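Local coordinates for hypothetical protein SA2161 (Staphylococcus aureus, PDB 1Y7R) that is of unknown function but probably transfers an acetyl group from acetyl-CoA to an acceptor, as a member of the GNAT acetyltransferase family, at the interface of chains A and B. Coordinates in Å, arbitrary orientation; residue numbers count along the deposited sequence, not the author numbering. Chains: chain A/B, hypothetical protein SA2161.

Contact 1: the interface of chains A and B. Residues chain A 101, 122, 125-128; chain B 104-107.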
loop_
_atom_site.group_PDB
_atom_site.type_symbol
_atom_site.label_atom_id
_atom_site.label_comp_id
_atom_site.label_asym_id
_atom_site.label_seq_id
_atom_site.Cartn_x
_atom_site.Cartn_y
_atom_site.Cartn_z
ATOM N N TYR A 101 5.173 -7.570 -5.766
ATOM C CA TYR A 101 4.800 -6.288 -6.360
ATOM C C TYR A 101 5.066 -5.181 -5.357
ATOM O O TYR A 101 4.687 -5.306 -4.175
ATOM C CB TYR A 101 3.319 -6.315 -6.627
ATOM C CG TYR A 101 2.725 -5.084 -7.261
ATOM C CD1 TYR A 101 2.741 -4.911 -8.651
ATOM C CD2 TYR A 101 2.081 -4.125 -6.471
ATOM C CE1 TYR A 101 2.149 -3.789 -9.238
ATOM C CE2 TYR A 101 1.496 -2.991 -7.041
ATOM C CZ TYR A 101 1.540 -2.840 -8.436
ATOM O OH TYR A 101 0.952 -1.742 -9.014
ATOM N N THR A 122 2.185 3.129 -13.417
ATOM C CA THR A 122 1.086 2.190 -13.584
ATOM C C THR A 122 0.204 2.590 -14.779
ATOM O O THR A 122 -0.379 1.731 -15.458
ATOM C CB THR A 122 0.228 2.064 -12.323
ATOM O OG1 THR A 122 -0.326 3.350 -11.977
ATOM C CG2 THR A 122 1.081 1.526 -11.171
ATOM N N ASP A 125 -2.788 1.816 -18.010
ATOM C CA ASP A 125 -3.649 0.644 -17.740
ATOM C C ASP A 125 -4.191 0.579 -16.324
ATOM O O ASP A 125 -5.263 0.033 -16.081
ATOM C CB ASP A 125 -2.896 -0.658 -18.007
ATOM C CG ASP A 125 -2.672 -0.917 -19.491
ATOM O OD1 ASP A 125 -3.467 -0.424 -20.299
ATOM O OD2 ASP A 125 -1.714 -1.638 -19.834
ATOM N N SER A 126 -3.420 1.099 -15.380
ATOM C CA SER A 126 -3.834 1.035 -13.974
ATOM C C SER A 126 -3.532 2.331 -13.307
ATOM O O SER A 126 -2.600 3.036 -13.703
ATOM C CB SER A 126 -3.129 -0.099 -13.234
ATOM O OG SER A 126 -3.470 -1.326 -13.835
ATOM N N GLY A 127 -4.333 2.659 -12.313
ATOM C CA GLY A 127 -4.194 3.970 -11.677
ATOM C C GLY A 127 -4.434 3.946 -10.178
ATOM O O GLY A 127 -5.212 3.146 -9.689
ATOM N N GLY A 128 -3.753 4.840 -9.457
ATOM C CA GLY A 128 -4.059 5.064 -8.055
ATOM C C GLY A 128 -5.448 5.664 -7.884
ATOM O O GLY A 128 -5.896 6.504 -8.685
ATOM N N LEU B 104 -5.526 2.493 -3.446
ATOM C CA LEU B 104 -5.433 1.205 -4.114
ATOM C C LEU B 104 -4.910 1.449 -5.514
ATOM O O LEU B 104 -4.844 2.578 -5.949
ATOM C CB LEU B 104 -6.794 0.510 -4.168
ATOM C CG LEU B 104 -7.961 1.326 -4.685
ATOM C CD1 LEU B 104 -8.061 1.270 -6.239
ATOM C CD2 LEU B 104 -9.215 0.780 -3.995
ATOM N N ILE B 105 -4.477 0.382 -6.182
ATOM C CA ILE B 105 -4.147 0.446 -7.595
ATOM C C ILE B 105 -5.246 -0.314 -8.327
ATOM O O ILE B 105 -5.471 -1.523 -8.053
ATOM C CB ILE B 105 -2.776 -0.192 -7.930
ATOM C CG1 ILE B 105 -1.628 0.514 -7.203
ATOM C CG2 ILE B 105 -2.563 -0.200 -9.486
ATOM C CD1 ILE B 105 -1.397 1.993 -7.598
ATOM N N ALA B 106 -5.954 0.410 -9.188
ATOM C CA ALA B 106 -7.097 -0.119 -9.973
ATOM C C ALA B 106 -6.780 -0.282 -11.466
ATOM O O ALA B 106 -6.406 0.673 -12.123
ATOM C CB ALA B 106 -8.311 0.826 -9.820
ATOM N N ASP B 107 -6.990 -1.478 -12.014
ATOM C CA ASP B 107 -7.033 -1.634 -13.471
ATOM C C ASP B 107 -8.237 -0.847 -13.973
ATOM O O ASP B 107 -9.256 -0.775 -13.279
ATOM C CB ASP B 107 -7.220 -3.102 -13.834
ATOM C CG ASP B 107 -6.027 -3.946 -13.477
ATOM O OD1 ASP B 107 -6.161 -5.189 -13.557
ATOM O OD2 ASP B 107 -4.948 -3.383 -13.138
#
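A:Ser126 meets B:Asp107 where strand 126-132 of chain A runs antiparallel to strand 101-107 of chain B. The serine hydroxyl A:Ser126 OG donates to the carboxylate oxygen B:Asp107 OD2 over 2.6 Å, reaching it on the anti side and 26° out of the carboxylate plane. OG sits beside its own backbone N (chi1 -61°), which turns the hydroxyl toward the aspartate. One residue on, the backbones pair twice: A:Gly127 N donates to B:Ala106 O at 2.9 Å, and B:Ala106 N donates to A:Gly127 O, also at 2.9 Å.

B:Ile105 can be followed outward from its backbone. B:Ile105 CB comes within 4.2 Å of the phenol oxygen A:Tyr101 OH, and there the chain forks. The methyl B:Ile105 CG2 lies 3.8 Å from A:Ser126 CB and also touches A:Tyr101 OH, while on the other branch B:Ile105 CG1 meets A:Tyr101 OH at 3.9 Å. At the tip, B:Ile105 CD1 rests against A:Gly128 CA at 4.1 Å. The tyrosine thus points its hydroxyl end at the fork of the isoleucine. Within chain A, A:Thr122 OG1 donates to A:Ser126 O from above the carbonyl plane. The patch lies at the beginning of strand 126-132, paired with the end of the partner's strand 101-107.

Contact 2: the interface of chains A and B. Residues chain A 92-93, 96-97, 99-102; chain B 131-133.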
loop_
_atom_site.group_PDB
_atom_site.type_symbol
_atom_site.label_atom_id
_atom_site.label_comp_id
_atom_site.label_asym_id
_atom_site.label_seq_id
_atom_site.Cartn_x
_atom_site.Cartn_y
_atom_site.Cartn_z
ATOM N N ILE A 92 13.493 -4.290 1.051
ATOM C CA ILE A 92 12.580 -5.049 0.178
ATOM C C ILE A 92 13.324 -6.200 -0.528
ATOM O O ILE A 92 12.793 -7.309 -0.613
ATOM C CB ILE A 92 11.867 -4.132 -0.823
ATOM C CG1 ILE A 92 10.970 -3.136 -0.059
ATOM C CG2 ILE A 92 11.026 -4.978 -1.803
ATOM C CD1 ILE A 92 10.351 -2.021 -0.945
ATOM N N LYS A 93 14.571 -5.959 -0.943
ATOM C CA LYS A 93 15.378 -7.008 -1.595
ATOM C C LYS A 93 15.544 -8.232 -0.699
ATOM O O LYS A 93 15.591 -9.365 -1.206
ATOM C CB LYS A 93 16.750 -6.452 -2.027
ATOM C CG LYS A 93 17.769 -7.506 -2.542
ATOM C CD LYS A 93 19.211 -7.171 -2.121
ATOM C CE LYS A 93 19.333 -6.992 -0.581
ATOM N NZ LYS A 93 20.726 -7.128 -0.044
ATOM N N SER A 96 11.677 -9.799 -0.667
ATOM C CA SER A 96 10.964 -10.000 -1.930
ATOM C C SER A 96 11.343 -11.330 -2.607
ATOM O O SER A 96 12.437 -11.823 -2.432
ATOM C CB SER A 96 11.286 -8.841 -2.854
ATOM O OG SER A 96 10.175 -8.524 -3.645
ATOM N N VAL A 97 10.404 -11.901 -3.357
ATOM C CA VAL A 97 10.631 -13.087 -4.175
ATOM C C VAL A 97 10.091 -12.825 -5.595
ATOM O O VAL A 97 9.425 -11.807 -5.846
ATOM C CB VAL A 97 9.965 -14.343 -3.592
ATOM C CG1 VAL A 97 10.616 -14.722 -2.273
ATOM C CG2 VAL A 97 8.453 -14.166 -3.409
ATOM N N SER A 99 7.708 -12.395 -8.363
ATOM C CA SER A 99 6.273 -11.984 -8.406
ATOM C C SER A 99 5.861 -10.975 -7.331
ATOM O O SER A 99 4.756 -10.468 -7.359
ATOM C CB SER A 99 5.255 -13.140 -8.459
ATOM O OG SER A 99 5.033 -13.707 -7.159
ATOM N N VAL A 100 6.735 -10.677 -6.382
ATOM C CA VAL A 100 6.413 -9.614 -5.413
ATOM C C VAL A 100 6.204 -8.306 -6.168
ATOM O O VAL A 100 6.993 -7.969 -7.030
ATOM C CB VAL A 100 7.550 -9.449 -4.382
ATOM C CG1 VAL A 100 7.313 -8.239 -3.460
ATOM C CG2 VAL A 100 7.679 -10.687 -3.565
ATOM N N TYR A 101 5.173 -7.570 -5.766
ATOM C CA TYR A 101 4.800 -6.288 -6.360
ATOM C C TYR A 101 5.066 -5.181 -5.357
ATOM O O TYR A 101 4.687 -5.306 -4.175
ATOM C CB TYR A 101 3.319 -6.315 -6.627
ATOM C CG TYR A 101 2.725 -5.084 -7.261
ATOM C CD1 TYR A 101 2.741 -4.911 -8.651
ATOM C CD2 TYR A 101 2.081 -4.125 -6.471
ATOM C CE1 TYR A 101 2.149 -3.789 -9.238
ATOM C CE2 TYR A 101 1.496 -2.991 -7.041
ATOM C CZ TYR A 101 1.540 -2.840 -8.436
ATOM O OH TYR A 101 0.952 -1.742 -9.014
ATOM N N VAL A 102 5.696 -4.091 -5.799
ATOM C CA VAL A 102 5.855 -2.956 -4.879
ATOM C C VAL A 102 5.336 -1.724 -5.591
ATOM O O VAL A 102 5.618 -1.518 -6.781
ATOM C CB VAL A 102 7.332 -2.726 -4.518
ATOM C CG1 VAL A 102 7.471 -1.564 -3.499
ATOM C CG2 VAL A 102 8.014 -4.027 -3.995
ATOM N N ILE B 131 7.113 -1.627 -9.298
ATOM C CA ILE B 131 8.077 -2.637 -9.780
ATOM C C ILE B 131 7.542 -4.028 -9.463
ATOM O O ILE B 131 6.777 -4.196 -8.514
ATOM C CB ILE B 131 9.483 -2.450 -9.155
ATOM C CG1 ILE B 131 9.432 -2.692 -7.640
ATOM C CG2 ILE B 131 10.020 -1.076 -9.467
ATOM C CD1 ILE B 131 10.755 -2.493 -6.848
ATOM N N LYS B 132 7.952 -5.030 -10.248
ATOM C CA LYS B 132 7.673 -6.440 -9.952
ATOM C C LYS B 132 8.996 -7.177 -9.916
ATOM O O LYS B 132 9.835 -6.977 -10.815
ATOM C CB LYS B 132 6.812 -7.064 -11.054
ATOM C CG LYS B 132 5.355 -6.697 -11.025
ATOM C CD LYS B 132 4.614 -7.297 -12.219
ATOM C CE LYS B 132 3.136 -6.904 -12.179
ATOM N NZ LYS B 132 2.455 -7.192 -13.484
ATOM N N TYR B 133 9.193 -8.026 -8.912
ATOM C CA TYR B 133 10.403 -8.835 -8.779
ATOM C C TYR B 133 10.261 -10.161 -9.525
ATOM O O TYR B 133 9.175 -10.506 -9.966
ATOM C CB TYR B 133 10.632 -9.129 -7.295
ATOM C CG TYR B 133 11.211 -7.952 -6.574
ATOM C CD1 TYR B 133 10.403 -6.874 -6.210
ATOM C CD2 TYR B 133 12.568 -7.900 -6.269
ATOM C CE1 TYR B 133 10.935 -5.767 -5.551
ATOM C CE2 TYR B 133 13.107 -6.795 -5.625
ATOM C CZ TYR B 133 12.283 -5.742 -5.269
ATOM O OH TYR B 133 12.793 -4.634 -4.621
#
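The C-terminal strand 126-132 of chain B, the last strand of this GNAT-family fold, pairs antiparallel with the start of strand 101-107 of chain A. A:Val102 and B:Ile131 exchange backbone bonds in both directions, A:Val102 N to B:Ile131 O and B:Ile131 N to A:Val102 O, each 2.9 Å. Further along, B:Tyr133 N donates to A:Val100 O, and the terminal residue's carbonyl oxygen, B:Tyr133 O, accepts from A:Ser99 N. A:Val100 is an engineered residue, here acting through its backbone.

The ring of B:Tyr133 packs beside the end of helix 80-95. Its CG is anti to the carbonyl carbon (chi1 -77°), turning the ring toward A:Ser96, whose OG lies 3.0 Å above one face, offset toward the rim. A:Val100 O lies in plane at the ring edge. At the phenol end, the CG2 methyl of A:Ile92 packs 3.8 Å from B:Tyr133 CZ, the two side chains crossing at about a right angle. A:Val102 CG2 touches B:Tyr133 CE1 at 3.7 Å, while its CB lies alongside B:Ile131 CG1. Between B:Ile131 and B:Tyr133, the extended aliphatic chain of B:Lys132 passes A:Tyr101, with B:Lys132 CG 4.0 Å from the ring atom A:Tyr101 CD1.

Contact 3: the interface of chains A and B. Residues chain A 14, 26, 30-31, 34-35, 55, 68; chain B 59, 61-63.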
loop_
_atom_site.group_PDB
_atom_site.type_symbol
_atom_site.label_atom_id
_atom_site.label_comp_id
_atom_site.label_asym_id
_atom_site.label_seq_id
_atom_site.Cartn_x
_atom_site.Cartn_y
_atom_site.Cartn_z
ATOM N N TYR A 14 7.747 12.903 13.347
ATOM C CA TYR A 14 7.030 12.422 12.179
ATOM C C TYR A 14 6.134 13.506 11.615
ATOM O O TYR A 14 6.199 13.837 10.434
ATOM C CB TYR A 14 6.222 11.161 12.514
ATOM C CG TYR A 14 5.270 10.724 11.418
ATOM C CD1 TYR A 14 5.717 9.907 10.396
ATOM C CD2 TYR A 14 3.911 11.092 11.427
ATOM C CE1 TYR A 14 4.875 9.471 9.389
ATOM C CE2 TYR A 14 3.056 10.668 10.407
ATOM C CZ TYR A 14 3.543 9.868 9.387
ATOM O OH TYR A 14 2.706 9.437 8.374
ATOM N N LYS A 26 -0.456 14.894 9.198
ATOM C CA LYS A 26 -1.161 13.808 9.873
ATOM C C LYS A 26 -1.420 14.267 11.291
ATOM O O LYS A 26 -0.579 14.927 11.892
ATOM C CB LYS A 26 -0.331 12.522 9.941
ATOM C CG LYS A 26 -0.104 11.810 8.652
ATOM C CD LYS A 26 -1.362 11.313 7.960
ATOM C CE LYS A 26 -0.944 10.677 6.651
ATOM N NZ LYS A 26 -2.057 10.155 5.807
ATOM N N ALA A 30 -3.357 9.995 14.523
ATOM C CA ALA A 30 -3.090 9.010 13.464
ATOM C C ALA A 30 -1.656 8.499 13.580
ATOM O O ALA A 30 -1.399 7.292 13.416
ATOM C CB ALA A 30 -3.348 9.586 12.052
ATOM N N ALA A 31 -0.729 9.421 13.852
ATOM C CA ALA A 31 0.678 9.073 13.981
ATOM C C ALA A 31 0.904 8.072 15.122
ATOM O O ALA A 31 1.644 7.096 14.978
ATOM C CB ALA A 31 1.498 10.340 14.163
ATOM N N GLY A 34 -0.283 4.738 13.981
ATOM C CA GLY A 34 0.343 4.204 12.749
ATOM C C GLY A 34 1.829 3.908 12.859
ATOM O O GLY A 34 2.335 2.932 12.282
ATOM N N LEU A 35 2.555 4.727 13.613
ATOM C CA LEU A 35 4.028 4.649 13.573
ATOM C C LEU A 35 4.648 3.286 13.941
ATOM O O LEU A 35 5.646 2.910 13.330
ATOM C CB LEU A 35 4.665 5.760 14.416
ATOM C CG LEU A 35 4.683 7.146 13.759
ATOM C CD1 LEU A 35 5.033 8.193 14.792
ATOM C CD2 LEU A 35 5.664 7.172 12.590
ATOM N N ARG A 55 8.945 4.907 4.762
ATOM C CA ARG A 55 8.312 3.781 5.460
ATOM C C ARG A 55 7.812 2.774 4.427
ATOM O O ARG A 55 7.608 3.127 3.258
ATOM C CB ARG A 55 7.150 4.273 6.361
ATOM C CG ARG A 55 7.590 5.337 7.378
ATOM C CD ARG A 55 6.451 5.992 8.114
ATOM N NE ARG A 55 5.770 5.067 9.036
ATOM C CZ ARG A 55 4.456 4.836 9.085
ATOM N NH1 ARG A 55 3.598 5.465 8.279
ATOM N NH2 ARG A 55 4.009 3.980 10.006
ATOM N N ASP A 68 5.254 7.742 2.817
ATOM C CA ASP A 68 5.897 8.711 3.725
ATOM C C ASP A 68 7.345 8.989 3.379
ATOM O O ASP A 68 8.195 9.113 4.278
ATOM C CB ASP A 68 5.792 8.226 5.178
ATOM C CG ASP A 68 4.422 8.464 5.760
ATOM O OD1 ASP A 68 3.787 9.456 5.360
ATOM O OD2 ASP A 68 3.955 7.677 6.585
ATOM N N ASP B 59 -0.718 0.508 8.176
ATOM C CA ASP B 59 -0.103 0.664 9.502
ATOM C C ASP B 59 -1.099 0.928 10.651
ATOM O O ASP B 59 -0.701 1.276 11.775
ATOM C CB ASP B 59 0.961 1.746 9.449
ATOM C CG ASP B 59 0.376 3.130 9.395
ATOM O OD1 ASP B 59 -0.868 3.269 9.290
ATOM O OD2 ASP B 59 1.167 4.090 9.438
ATOM N N GLY B 61 -3.191 3.285 11.188
ATOM C CA GLY B 61 -3.440 4.639 11.671
ATOM C C GLY B 61 -3.346 5.706 10.613
ATOM O O GLY B 61 -4.193 6.581 10.502
ATOM N N THR B 62 -2.269 5.647 9.851
ATOM C CA THR B 62 -1.902 6.737 9.012
ATOM C C THR B 62 -2.204 6.369 7.539
ATOM O O THR B 62 -2.554 7.230 6.724
ATOM C CB THR B 62 -0.412 6.878 9.308
ATOM O OG1 THR B 62 -0.103 8.044 10.096
ATOM C CG2 THR B 62 0.459 6.557 8.151
ATOM N N VAL B 63 -2.102 5.075 7.203
ATOM C CA VAL B 63 -2.200 4.643 5.791
ATOM C C VAL B 63 -2.647 3.195 5.658
ATOM O O VAL B 63 -2.214 2.331 6.433
ATOM C CB VAL B 63 -0.845 4.885 5.026
ATOM C CG1 VAL B 63 0.315 4.129 5.670
ATOM C CG2 VAL B 63 -0.972 4.521 3.518
#
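The guanidinium of A:Arg55 is engaged at its edge by carboxylates of both chains of this GNAT-family protein: A:Asp68 OD2 and the carboxylate carbon B:Asp59 CG both lie in its plane. It grips B:Asp59 end-on, two nitrogens converging on one oxygen. A:Arg55 NH2 forms a salt bridge of 2.9 Å to B:Asp59 OD2, which uses its anti lone pair. A:Arg55 NH1 donates to B:Asp59 OD2 at 3.0 Å from 26° out of the carboxylate plane; the guanidinium and carboxylate planes are 48° apart. The second flat group, the ring of A:Tyr14, has A:Leu35 CG above one face, offset toward the rim, and A:Asp68 OD2 in plane at its edge.

A:Arg55 NH1 meets A:Asp68 OD2 at 2.8 Å, nearly along its C-O axis. A:Tyr14 OH donates to the same oxygen from above the carboxylate plane. This second-shell carboxylate would help to set the rotation of the guanidinium that faces chain B. On the other side, B:Asp59 OD1 caps its own turn, accepting from the amides of B:Gly61, B:Thr62 and B:Val63; B:Thr62 N, at 2.8 Å, meets the syn lone pair of B:Asp59 OD1. B:Asp59 CG stands between its backbone N and carbonyl carbon (chi1 75°), where the carboxylate can serve both the turn and the arginine.

B:Thr62 and A:Tyr14 reach toward each other tip to tip, B:Thr62 CG2 3.7 Å from A:Tyr14 OH. A:Lys26 crosses the threonine at about a right angle, and A:Lys26 NZ donates to B:Thr62 O at 3.1 Å.

Contact 4: the interface of chains A and B. Residues chain A 60-61, 95, 97-98; chain B 27, 29-30, 33-34.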
loop_
_atom_site.group_PDB
_atom_site.type_symbol
_atom_site.label_atom_id
_atom_site.label_comp_id
_atom_site.label_asym_id
_atom_site.label_seq_id
_atom_site.Cartn_x
_atom_site.Cartn_y
_atom_site.Cartn_z
ATOM N N GLY A 60 4.597 -8.874 3.421
ATOM C CA GLY A 60 5.842 -9.618 3.527
ATOM C C GLY A 60 6.140 -10.568 2.393
ATOM O O GLY A 60 7.173 -11.269 2.441
ATOM N N GLY A 61 5.282 -10.603 1.370
ATOM C CA GLY A 61 5.505 -11.555 0.261
ATOM C C GLY A 61 4.950 -11.161 -1.084
ATOM O O GLY A 61 5.600 -11.298 -2.113
ATOM N N VAL A 95 13.444 -9.398 1.468
ATOM C CA VAL A 95 12.145 -10.065 1.720
ATOM C C VAL A 95 11.362 -10.453 0.444
ATOM O O VAL A 95 10.500 -11.342 0.468
ATOM C CB VAL A 95 11.259 -9.242 2.697
ATOM C CG1 VAL A 95 12.007 -8.972 4.004
ATOM C CG2 VAL A 95 10.804 -7.926 2.068
ATOM N N VAL A 97 10.404 -11.901 -3.357
ATOM C CA VAL A 97 10.631 -13.087 -4.175
ATOM C C VAL A 97 10.091 -12.825 -5.595
ATOM O O VAL A 97 9.425 -11.807 -5.846
ATOM C CB VAL A 97 9.965 -14.343 -3.592
ATOM C CG1 VAL A 97 10.616 -14.722 -2.273
ATOM C CG2 VAL A 97 8.453 -14.166 -3.409
ATOM N N GLU A 98 10.355 -13.743 -6.531
ATOM C CA GLU A 98 9.719 -13.652 -7.849
ATOM C C GLU A 98 8.221 -13.418 -7.655
ATOM O O GLU A 98 7.579 -14.133 -6.855
ATOM C CB GLU A 98 9.935 -14.941 -8.667
ATOM C CG GLU A 98 8.963 -15.132 -9.879
ATOM C CD GLU A 98 8.944 -16.565 -10.429
ATOM O OE1 GLU A 98 9.640 -17.469 -9.888
ATOM O OE2 GLU A 98 8.215 -16.801 -11.413
ATOM N N THR B 27 3.479 -16.291 -7.312
ATOM C CA THR B 27 4.027 -17.640 -7.077
ATOM C C THR B 27 3.446 -18.218 -5.793
ATOM O O THR B 27 2.994 -17.451 -4.957
ATOM C CB THR B 27 5.565 -17.628 -7.007
ATOM O OG1 THR B 27 5.997 -16.781 -5.922
ATOM C CG2 THR B 27 6.130 -17.067 -8.309
ATOM N N GLU B 29 5.268 -19.425 -3.558
ATOM C CA GLU B 29 6.185 -18.897 -2.541
ATOM C C GLU B 29 5.771 -17.496 -2.067
ATOM O O GLU B 29 5.744 -17.221 -0.859
ATOM C CB GLU B 29 7.638 -18.936 -3.004
ATOM C CG GLU B 29 8.590 -18.561 -1.881
ATOM C CD GLU B 29 10.036 -18.502 -2.300
ATOM O OE1 GLU B 29 10.326 -18.605 -3.511
ATOM O OE2 GLU B 29 10.886 -18.340 -1.403
ATOM N N ALA B 30 5.424 -16.612 -3.007
ATOM C CA ALA B 30 5.003 -15.274 -2.626
ATOM C C ALA B 30 3.740 -15.388 -1.744
ATOM O O ALA B 30 3.605 -14.646 -0.777
ATOM C CB ALA B 30 4.713 -14.417 -3.858
ATOM N N LYS B 33 4.373 -16.578 1.836
ATOM C CA LYS B 33 4.974 -15.503 2.617
ATOM C C LYS B 33 4.009 -14.397 2.997
ATOM O O LYS B 33 4.163 -13.795 4.051
ATOM C CB LYS B 33 6.132 -14.873 1.854
ATOM C CG LYS B 33 7.349 -15.762 1.775
ATOM C CD LYS B 33 8.319 -15.312 0.693
ATOM C CE LYS B 33 8.725 -13.847 0.811
ATOM N NZ LYS B 33 9.646 -13.611 1.976
ATOM N N GLY B 34 3.049 -14.110 2.113
ATOM C CA GLY B 34 2.148 -12.943 2.253
ATOM C C GLY B 34 0.796 -13.184 2.883
ATOM O O GLY B 34 0.257 -12.325 3.603
HETATM O O HOH W 1 8.592 -16.606 -5.971
#
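B:Lys33 and B:Thr27 both donate to backbone carbonyls of chain A. The side-chain nitrogen B:Lys33 NZ donates to A:Val95 O over 2.9 Å, lying in the carbonyl plane on a lone pair. Bends at chi3 and chi4 (53° and 72°) curl the lysine tip toward this carbonyl at the end of the helix, where the partial negative charge expected there could favour a positively charged lysine tip. B:Thr27 OG1 donates to A:Glu98 O across a longer 3.2 Å, tilted 25° from the carbonyl plane.

A water reinforces the second link, standing 2.6 Å from B:Thr27 OG1 and 2.8 Å from A:Glu98 O. The same hydroxyl accepts from B:Ala30 N, in the manner of a helix N-cap, so one oxygen ties the first turn of helix 28-34 to the partner chain.

The apolar contacts centre on A:Val97, whose two methyls face different residues. A:Val97 CG1 touches B:Lys33 CE at 3.7 Å and the carboxylate end of B:Glu29, while A:Val97 CG2 packs on B:Ala30 CA, also at 3.7 Å. Beside it, B:Thr27 CG2 lies 3.6 Å from A:Glu98 CD, against the carboxylate group. On the opposite flank the base of the lysine, B:Lys33 CB, rests on A:Gly61 CA.

In the fold, helix 28-34 of chain B and the residue before it dock against two segments of chain A: the loop joining strands 49-58 and 63-71, and the end of helix 80-95 with the loop that follows.

Contacts 2 and 4 are neighbours, their C-alpha centres about 8 Å apart, and share A:Val97 in the loop between helix 80-95 and strand 101-107. Contact 1, its centre about 16 Å from that of contact 2, shares A:Tyr101 with it. Both use the pairing of strands 101-107 and 126-132, with chains exchanged, so each C-terminal strand pairs with the partner's strand 101-107, on both sides of the two-fold. The C-alpha centre of contact 3 lies about 22 to 24 Å from those of the others, yet contacts 3 and 4 both join helix 28-34 to the loop before strand 63-71, with chains exchanged. The two-fold symmetric interface is consistent with a dimer, though the structure alone does not prove one in solution.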